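Local coordinates for protein VP5 (Halorubrum pleomorphic virus 2, PDB 6QGI) that probably acts as the envelope protein that fuses the viral membrane with that of its haloarchaeal host, at residues 82-86 with 87-91; 473-476 with 477-480; 479-482 with 483-487. One frame throughout, in Å; residues are numbered along the deposited sequence.

How the contacts relate
Contact 1 ends helix 66-86, contact 2 starts helix 476-496, and contact 3 lies within that second helix, sharing W479 and D480 with contact 2. Contact 1 is a surface contact, though I82 and L85 are buried; contacts 2 and 3 are partly buried. The chemistry follows the position: in contact 1 late carbonyls of the helix receive backbone N-H groups, with a serine hydroxyl close to a carbonyl and a carboxylate, in contact 2 a glutamate receives the amides that precede the helix, and contact 3 combines regular helical bonds with two crossed glutamines. Centres of contacts 1 and 2 are about 17 Å apart, yet I82 CD1 packs 3.7 Å from W479 NE1, joining the two helices.

Contact 1: 82-86 with 87-91; sequences IEELN and AGSAE
E84 and S89 meet where helix 66-86 stops in a Schellman motif. Two backbone bonds and a glycine are the evidence. S89 N gives to E84 O at 3.0 Å, with an N-H...O angle of 161°. G88 N gives to L85 O at 3.1 Å, its donor standing above the L85 carbonyl plane instead of on a lone pair. G88 itself has positive phi (72°), a backbone conformation that glycine adopts readily. A87 N adds only weak bonds, to E83 O and E84 O.

Following E84 outward, its CB lies 3.7 Å from S89 OG. The chain then bends at chi2 (-110°), which turns the carboxylate back toward the serine. CD remains close to the hydroxyl, and at the tip OE1 comes within 2.8 Å of S89 OG. E84 O is equally near that hydroxyl, also 2.8 Å from OG. The hydroxyl has one proton and two acceptors within reach, and the distances do not settle which takes it. The same carboxylate-bearing side chain rests on A93, V94 and A97 of helix 91-133, so it spans the turn between two successive helices.

Around the turn, L85 O has a second partner in the hydroxyl of S259, while the N86 amide is fixed at both ends, OD1 by G260 N and ND2 by I262 O. On the serine side even the carbon is close: S89 CB sits 3.3 Å from E84 OE1.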
# COMPACT_ATOMS: atom_id res chain seq x y z
N ILE A 82 -2.89 31.81 -9.28
CA ILE A 82 -3.96 32.41 -10.09
C ILE A 82 -4.78 33.39 -9.22
O ILE A 82 -5.17 34.45 -9.72
CB ILE A 82 -4.85 31.33 -10.81
CG1 ILE A 82 -4.05 30.59 -11.90
CG2 ILE A 82 -6.13 31.95 -11.42
CD1 ILE A 82 -4.56 29.16 -12.27
N GLU A 83 -5.00 33.06 -7.93
CA GLU A 83 -5.75 33.90 -6.98
C GLU A 83 -5.04 35.25 -6.80
O GLU A 83 -5.69 36.29 -6.92
CB GLU A 83 -5.91 33.21 -5.61
CG GLU A 83 -6.70 31.90 -5.64
CD GLU A 83 -8.20 31.96 -5.42
OE1 GLU A 83 -8.76 30.94 -4.96
OE2 GLU A 83 -8.82 33.01 -5.72
N GLU A 84 -3.72 35.21 -6.56
CA GLU A 84 -2.87 36.39 -6.38
C GLU A 84 -2.77 37.18 -7.68
O GLU A 84 -2.76 38.41 -7.65
CB GLU A 84 -1.48 35.98 -5.88
CG GLU A 84 -1.48 35.56 -4.42
CD GLU A 84 -0.80 36.49 -3.43
OE1 GLU A 84 -0.78 37.72 -3.67
OE2 GLU A 84 -0.30 35.99 -2.40
N LEU A 85 -2.74 36.47 -8.82
CA LEU A 85 -2.69 37.05 -10.16
C LEU A 85 -3.97 37.82 -10.48
O LEU A 85 -3.89 38.95 -10.97
CB LEU A 85 -2.47 35.92 -11.18
CG LEU A 85 -2.45 36.29 -12.66
CD1 LEU A 85 -1.23 37.12 -12.99
CD2 LEU A 85 -2.44 35.05 -13.51
N ASN A 86 -5.14 37.21 -10.21
CA ASN A 86 -6.46 37.81 -10.45
C ASN A 86 -6.69 39.05 -9.57
O ASN A 86 -7.50 39.90 -9.92
CB ASN A 86 -7.57 36.78 -10.20
CG ASN A 86 -7.78 35.79 -11.32
OD1 ASN A 86 -7.22 35.89 -12.42
ND2 ASN A 86 -8.64 34.81 -11.08
N ALA A 87 -5.96 39.13 -8.44
CA ALA A 87 -6.02 40.22 -7.48
C ALA A 87 -5.02 41.34 -7.80
O ALA A 87 -4.98 42.36 -7.11
CB ALA A 87 -5.76 39.68 -6.09
N GLY A 88 -4.24 41.15 -8.87
CA GLY A 88 -3.25 42.10 -9.35
C GLY A 88 -2.02 42.25 -8.49
O GLY A 88 -1.45 43.34 -8.41
N SER A 89 -1.58 41.15 -7.85
CA SER A 89 -0.39 41.15 -6.98
C SER A 89 0.90 41.18 -7.79
O SER A 89 0.88 40.94 -9.00
CB SER A 89 -0.38 39.92 -6.08
OG SER A 89 -1.64 39.69 -5.46
N ALA A 90 2.02 41.49 -7.11
CA ALA A 90 3.36 41.49 -7.70
C ALA A 90 3.80 40.06 -7.95
O ALA A 90 3.34 39.15 -7.24
CB ALA A 90 4.34 42.19 -6.77
N GLU A 91 4.67 39.84 -8.97
CA GLU A 91 5.18 38.52 -9.35
C GLU A 91 5.75 37.77 -8.14
O GLU A 91 5.53 36.56 -8.01
CB GLU A 91 6.23 38.64 -10.47
CG GLU A 91 6.29 37.40 -11.35
CD GLU A 91 7.21 37.46 -12.55
OE1 GLU A 91 7.08 38.41 -13.35
OE2 GLU A 91 8.03 36.53 -12.71

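Contact 2: 473-476 with 477-480; sequences YITQ and EEWD
Y473 and E478 meet through a fairly direct bond: Y473 N gives to E478 OE1 at 2.9 Å, with an N-H...O angle of 156°, approaching from above the carboxylate plane. The other carboxylate oxygen takes the T475 hydroxyl, OG1 lying 3.0 Å from E478 OE2 on its anti lone pair. Weak bonds from I474 N and T475 N reach the same OE2, so one carboxylate gathers three successive backbone amides and a hydroxyl. E478 CG lies anti to its carbonyl carbon (chi1 -77°) and the chain runs on extended, carrying the carboxylate back past the helix start.

On another side of the turn, W479 NE1 gives to Y473 O at 2.9 Å. The two rings meet edge-to-face, planes 62° apart, with Y473 CD1 over the indole face. Q476 NE2 reaches D480 OD1 at 3.0 Å from above the carboxylate plane, while the amide's OE1 accepts from E263 N.

Farther out, H468 stacks on Y473 and also meets the indole, E466 O binds the tyrosine hydroxyl, and W479 leans on T75, K78 and I79 of helix 66-86. Closing the pattern, E478 N gives a weak bond, 3.4 Å long, to T475 OG1, and T475 N returns the weak one to E478 OE2. With T475 at the N-cap, this pair is a capping box at the start of helix 476-496.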
# COMPACT_ATOMS: atom_id res chain seq x y z
N TYR A 473 -1.77 24.38 -18.07
CA TYR A 473 -2.90 24.84 -17.23
C TYR A 473 -2.87 26.36 -17.11
O TYR A 473 -2.90 26.94 -16.02
CB TYR A 473 -2.91 24.11 -15.87
CG TYR A 473 -3.34 22.67 -16.00
CD1 TYR A 473 -4.69 22.33 -15.92
CD2 TYR A 473 -2.42 21.66 -16.24
CE1 TYR A 473 -5.10 21.01 -16.08
CE2 TYR A 473 -2.82 20.33 -16.35
CZ TYR A 473 -4.17 20.01 -16.27
OH TYR A 473 -4.60 18.72 -16.41
N ILE A 474 -2.82 27.00 -18.29
CA ILE A 474 -2.77 28.45 -18.47
C ILE A 474 -4.07 28.92 -19.15
O ILE A 474 -4.21 30.11 -19.44
CB ILE A 474 -1.49 28.85 -19.27
CG1 ILE A 474 -1.48 28.23 -20.70
CG2 ILE A 474 -0.23 28.48 -18.48
CD1 ILE A 474 -0.52 28.92 -21.72
N THR A 475 -5.01 27.99 -19.40
CA THR A 475 -6.32 28.26 -20.01
C THR A 475 -7.43 27.71 -19.11
O THR A 475 -7.20 26.75 -18.38
CB THR A 475 -6.44 27.69 -21.45
OG1 THR A 475 -6.68 26.28 -21.42
CG2 THR A 475 -5.24 28.02 -22.34
N GLN A 476 -8.63 28.30 -19.21
CA GLN A 476 -9.83 27.92 -18.46
C GLN A 476 -10.29 26.50 -18.85
O GLN A 476 -10.63 25.72 -17.97
CB GLN A 476 -10.96 28.94 -18.70
CG GLN A 476 -12.20 28.76 -17.81
CD GLN A 476 -11.95 29.15 -16.38
OE1 GLN A 476 -11.73 30.32 -16.05
NE2 GLN A 476 -11.97 28.17 -15.49
N GLU A 477 -10.27 26.19 -20.17
CA GLU A 477 -10.66 24.90 -20.74
C GLU A 477 -9.90 23.75 -20.05
O GLU A 477 -10.53 22.80 -19.60
CB GLU A 477 -10.41 24.89 -22.26
CG GLU A 477 -10.99 23.69 -22.99
CD GLU A 477 -10.71 23.58 -24.48
OE1 GLU A 477 -9.86 24.34 -25.00
OE2 GLU A 477 -11.34 22.71 -25.13
N GLU A 478 -8.56 23.90 -19.92
CA GLU A 478 -7.65 22.95 -19.27
C GLU A 478 -8.07 22.66 -17.83
O GLU A 478 -8.15 21.49 -17.45
CB GLU A 478 -6.21 23.50 -19.28
CG GLU A 478 -5.50 23.39 -20.61
CD GLU A 478 -4.10 23.99 -20.60
OE1 GLU A 478 -3.14 23.23 -20.32
OE2 GLU A 478 -3.97 25.21 -20.86
N TRP A 479 -8.37 23.72 -17.05
CA TRP A 479 -8.79 23.64 -15.65
C TRP A 479 -10.20 23.05 -15.48
O TRP A 479 -10.43 22.31 -14.52
CB TRP A 479 -8.72 25.01 -15.00
CG TRP A 479 -7.32 25.40 -14.61
CD1 TRP A 479 -6.52 26.30 -15.23
CD2 TRP A 479 -6.56 24.86 -13.52
NE1 TRP A 479 -5.31 26.39 -14.58
CE2 TRP A 479 -5.30 25.51 -13.53
CE3 TRP A 479 -6.81 23.89 -12.53
CZ2 TRP A 479 -4.31 25.22 -12.59
CZ3 TRP A 479 -5.83 23.62 -11.59
CH2 TRP A 479 -4.60 24.28 -11.62
N ASP A 480 -11.13 23.39 -16.41
CA ASP A 480 -12.51 22.89 -16.42
C ASP A 480 -12.52 21.38 -16.75
O ASP A 480 -13.29 20.63 -16.15
CB ASP A 480 -13.37 23.68 -17.43
CG ASP A 480 -13.68 25.13 -17.08
OD1 ASP A 480 -13.40 25.54 -15.92
OD2 ASP A 480 -14.21 25.86 -17.95

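Contact 3: 479-482 with 483-487; sequences WDQL and EQQNK
Q481 and Q485 lie one turn apart on helix 476-496, and their side chains cross with amide planes 35° apart. They are an i to i+4 pair on a regular alpha-helix, as the bond beneath them confirms: Q485 N gives to Q481 O at 2.8 Å, with an N-H...O angle of 168°. E483, Q484 and N486 give equivalent bonds to W479, D480 and L482.

The two glutamines leave the backbone in different directions. Q485 CG stands beside its own backbone N (chi1 -81°), and this folds the side chain back over the preceding turn, with CG 3.4 Å and CD 3.5 Å from Q481 O. Both chains run extended beyond CG and differ in the first torsion, Q481 CG lying on the far side from its backbone N; Q485 NE2 comes alongside, 3.5 Å from Q481 CG. The aliphatic part of one glutamine therefore meets the amide of the other. Q485 OE1 is held from elsewhere, by the hydroxyl of S465, which helps to fix the rotation of that amide.

L482 and N486, again one turn apart, both reach P270 at the start of helix 270-279, and N486 touches R273 as well. L482 also packs on Y473, its CD1 lying 3.5 Å from Y473 CE1. D480 and E483 carry like charges, but D480 OD1, already bonded to Q476, stays 5.0 Å from E483 OE2. The helix thus turns buried L482 and N486 toward its neighbours, whereas D480, Q481 and Q484 are exposed. Where the crossed glutamines come closest, Q481 NE2 and Q485 NE2 are modelled 3.2 Å apart, a short approach of two donors with no bond between them that leaves the assignment of N and O in these amides doubtful.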
# COMPACT_ATOMS: atom_id res chain seq x y z
N TRP A 479 -8.37 23.72 -17.05
CA TRP A 479 -8.79 23.64 -15.65
C TRP A 479 -10.20 23.05 -15.48
O TRP A 479 -10.43 22.31 -14.52
CB TRP A 479 -8.72 25.01 -15.00
CG TRP A 479 -7.32 25.40 -14.61
CD1 TRP A 479 -6.52 26.30 -15.23
CD2 TRP A 479 -6.56 24.86 -13.52
NE1 TRP A 479 -5.31 26.39 -14.58
CE2 TRP A 479 -5.30 25.51 -13.53
CE3 TRP A 479 -6.81 23.89 -12.53
CZ2 TRP A 479 -4.31 25.22 -12.59
CZ3 TRP A 479 -5.83 23.62 -11.59
CH2 TRP A 479 -4.60 24.28 -11.62
N ASP A 480 -11.13 23.39 -16.41
CA ASP A 480 -12.51 22.89 -16.42
C ASP A 480 -12.52 21.38 -16.75
O ASP A 480 -13.29 20.63 -16.15
CB ASP A 480 -13.37 23.68 -17.43
CG ASP A 480 -13.68 25.13 -17.08
OD1 ASP A 480 -13.40 25.54 -15.92
OD2 ASP A 480 -14.21 25.86 -17.95
N GLN A 481 -11.62 20.96 -17.67
CA GLN A 481 -11.44 19.57 -18.08
C GLN A 481 -10.88 18.73 -16.93
O GLN A 481 -11.33 17.60 -16.75
CB GLN A 481 -10.52 19.48 -19.31
CG GLN A 481 -10.82 18.28 -20.20
CD GLN A 481 -9.77 18.02 -21.27
OE1 GLN A 481 -8.69 18.62 -21.30
NE2 GLN A 481 -10.07 17.09 -22.16
N LEU A 482 -9.92 19.30 -16.15
CA LEU A 482 -9.33 18.64 -14.97
C LEU A 482 -10.46 18.31 -13.99
O LEU A 482 -10.60 17.16 -13.58
CB LEU A 482 -8.25 19.55 -14.32
CG LEU A 482 -7.48 18.98 -13.10
CD1 LEU A 482 -6.02 19.37 -13.15
CD2 LEU A 482 -8.08 19.45 -11.79
N GLU A 483 -11.28 19.33 -13.67
CA GLU A 483 -12.43 19.29 -12.78
C GLU A 483 -13.47 18.27 -13.25
O GLU A 483 -13.99 17.51 -12.43
CB GLU A 483 -13.07 20.69 -12.70
CG GLU A 483 -14.25 20.81 -11.75
CD GLU A 483 -14.95 22.15 -11.79
OE1 GLU A 483 -14.77 22.96 -10.85
OE2 GLU A 483 -15.69 22.40 -12.77
N GLN A 484 -13.79 18.27 -14.57
CA GLN A 484 -14.80 17.39 -15.14
C GLN A 484 -14.33 15.94 -15.20
O GLN A 484 -15.10 15.07 -14.79
CB GLN A 484 -15.25 17.87 -16.53
CG GLN A 484 -16.58 17.25 -17.03
CD GLN A 484 -17.72 17.27 -16.02
OE1 GLN A 484 -18.29 16.23 -15.69
NE2 GLN A 484 -18.07 18.45 -15.52
N GLN A 485 -13.08 15.68 -15.66
CA GLN A 485 -12.50 14.33 -15.75
C GLN A 485 -12.46 13.65 -14.38
O GLN A 485 -12.70 12.44 -14.29
CB GLN A 485 -11.10 14.35 -16.35
CG GLN A 485 -11.09 14.43 -17.88
CD GLN A 485 -9.80 14.99 -18.44
OE1 GLN A 485 -8.90 15.42 -17.72
NE2 GLN A 485 -9.70 15.02 -19.76
N ASN A 486 -12.19 14.43 -13.32
CA ASN A 486 -12.14 13.95 -11.94
C ASN A 486 -13.55 13.60 -11.45
O ASN A 486 -13.74 12.54 -10.85
CB ASN A 486 -11.48 14.99 -11.03
CG ASN A 486 -11.44 14.61 -9.58
OD1 ASN A 486 -12.12 15.21 -8.74
ND2 ASN A 486 -10.65 13.59 -9.24
N LYS A 487 -14.52 14.50 -11.70
CA LYS A 487 -15.93 14.34 -11.31
C LYS A 487 -16.56 13.10 -11.97
O LYS A 487 -17.27 12.37 -11.28
CB LYS A 487 -16.73 15.61 -11.68
CG LYS A 487 -18.09 15.71 -11.00
CD LYS A 487 -19.07 16.53 -11.84
CE LYS A 487 -20.49 16.42 -11.34
NZ LYS A 487 -21.46 16.96 -12.32